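Ser-thr phosphatase MSPP (Mycobacterium smegmatis, PDB 2JFR) probably removes phosphate groups from serine and threonine residues of proteins, as a metal-dependent phosphatase of the PP2C (PPM) family that holds manganese and magnesium ions. Local coordinates at residues E141-R144 and H145-R148. Numbering follows the deposited sequence. Where two conformers were deposited one is given.
Sequences EITR and HEAR
T143 and E146 form a capping box at the start of the short helix 144-147, in the PP2C fold of this phosphatase. T143 is the N-cap residue. OG1 of T143 accepts from the backbone N of E146 at 3.0 Å, on a nearly straight N-H path of 167°. The threonine hydroxyl sits between its own backbone N and carbonyl carbon (chi1 65°), which turns it to the first turn of the helix. E146 returns the bond. Its chain runs extended beyond CG and crosses T143 at a slant. OE1 of E146 accepts from the backbone N of T143 at 2.8 Å. That donor reaches the carboxylate from above its plane, 36° out of it. The two bonds satisfy one backbone N-H in the loop and one in the first turn. The carboxylate lies near the N-terminal end of the helix, which would probably favour its negative charge.

The closest side-chain contacts are those of the cap, although T143 and E146 themselves are exposed. A looser apolar contact lies toward helix 132-138. CD1 of I142 is 3.9 Å from CB of A147, with I142 also on L136 and A147 on V137. R144 and H145 are on the solvent side. Here the H145 ring leads away from the cap and meets W149 edge to face.

Farther on, R148 is buried and turns to another part of the chain, with NE bound to the carbonyl O of F189 and NH2 to that of A192. The first helical turn closes where N of A147 donates to O of T143 at 2.9 Å.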
loop_
_atom_site.group_PDB
_atom_site.type_symbol
_atom_site.label_atom_id
_atom_site.label_comp_id
_atom_site.label_asym_id
_atom_site.label_seq_id
_atom_site.Cartn_x
_atom_site.Cartn_y
_atom_site.Cartn_z
ATOM N N GLU A 141 -14.129 11.531 13.509
ATOM C CA GLU A 141 -13.717 12.231 14.719
ATOM C C GLU A 141 -12.443 13.069 14.549
ATOM O O GLU A 141 -12.281 14.061 15.280
ATOM C CB GLU A 141 -13.516 11.263 15.888
ATOM C CG GLU A 141 -14.761 10.582 16.402
ATOM C CD GLU A 141 -14.335 9.859 17.686
ATOM O OE1 GLU A 141 -13.444 10.475 18.348
ATOM O OE2 GLU A 141 -14.856 8.749 17.970
ATOM N N ILE A 142 -11.501 12.738 13.685
ATOM C CA ILE A 142 -10.292 13.545 13.413
ATOM C C ILE A 142 -10.034 13.574 11.921
ATOM O O ILE A 142 -10.543 12.695 11.218
ATOM C CB ILE A 142 -9.057 12.946 14.117
ATOM C CG1 ILE A 142 -8.558 11.642 13.561
ATOM C CG2 ILE A 142 -9.332 12.816 15.612
ATOM C CD1 ILE A 142 -7.336 11.075 14.213
ATOM N N THR A 143 -9.267 14.501 11.461
ATOM C CA THR A 143 -8.889 14.551 10.062
ATOM C C THR A 143 -7.745 13.622 9.728
ATOM O O THR A 143 -7.030 13.145 10.613
ATOM C CB THR A 143 -8.433 15.967 9.635
ATOM O OG1 THR A 143 -7.249 16.313 10.310
ATOM C CG2 THR A 143 -9.550 17.020 9.918
ATOM N N ARG A 144 -7.553 13.321 8.431
ATOM C CA ARG A 144 -6.407 12.539 8.028
ATOM C C ARG A 144 -5.066 13.198 8.422
ATOM O O ARG A 144 -4.115 12.584 8.830
ATOM C CB ARG A 144 -6.456 12.266 6.526
ATOM C CG ARG A 144 -7.661 11.488 5.975
ATOM C CD ARG A 144 -7.319 10.939 4.577
ATOM N NE ARG A 144 -8.508 10.646 3.759
ATOM C CZ ARG A 144 -9.126 9.459 3.835
ATOM N NH1 ARG A 144 -8.760 8.429 4.605
ATOM N NH2 ARG A 144 -10.207 9.306 3.019
ATOM N N HIS A 145 -5.005 14.529 8.338
ATOM C CA HIS A 145 -3.787 15.211 8.739
ATOM C C HIS A 145 -3.507 14.990 10.223
ATOM O O HIS A 145 -2.415 14.703 10.641
ATOM C CB HIS A 145 -3.853 16.703 8.343
ATOM C CG HIS A 145 -2.655 17.448 8.816
ATOM N ND1 HIS A 145 -1.428 17.387 8.135
ATOM C CD2 HIS A 145 -2.458 18.224 9.899
ATOM C CE1 HIS A 145 -0.555 18.154 8.811
ATOM N NE2 HIS A 145 -1.145 18.670 9.878
ATOM N N GLU A 146 -4.565 15.201 11.024
ATOM C CA GLU A 146 -4.446 14.921 12.469
ATOM C C GLU A 146 -4.003 13.502 12.767
ATOM O O GLU A 146 -3.209 13.293 13.678
ATOM C CB GLU A 146 -5.791 15.163 13.226
ATOM C CG GLU A 146 -6.113 16.633 13.250
ATOM C CD GLU A 146 -7.516 17.056 13.511
ATOM O OE1 GLU A 146 -8.532 16.339 13.474
ATOM O OE2 GLU A 146 -7.634 18.280 13.794
ATOM N N ALA A 147 -4.542 12.520 12.009
ATOM C CA ALA A 147 -4.135 11.148 12.208
ATOM C C ALA A 147 -2.602 10.935 12.036
ATOM O O ALA A 147 -2.060 10.015 12.631
ATOM C CB ALA A 147 -4.955 10.247 11.288
ATOM N N ARG A 148 -1.902 11.754 11.225
ATOM C CA ARG A 148 -0.460 11.608 11.037
ATOM C C ARG A 148 0.293 11.746 12.340
ATOM O O ARG A 148 1.363 11.196 12.472
ATOM C CB ARG A 148 0.267 12.661 10.108
ATOM C CG ARG A 148 -0.183 12.566 8.752
ATOM C CD ARG A 148 0.413 13.592 7.882
ATOM N NE ARG A 148 1.857 13.451 7.699
ATOM C CZ ARG A 148 2.690 14.345 7.175
ATOM N NH1 ARG A 148 2.222 15.473 6.686
ATOM N NH2 ARG A 148 3.987 14.087 7.101
#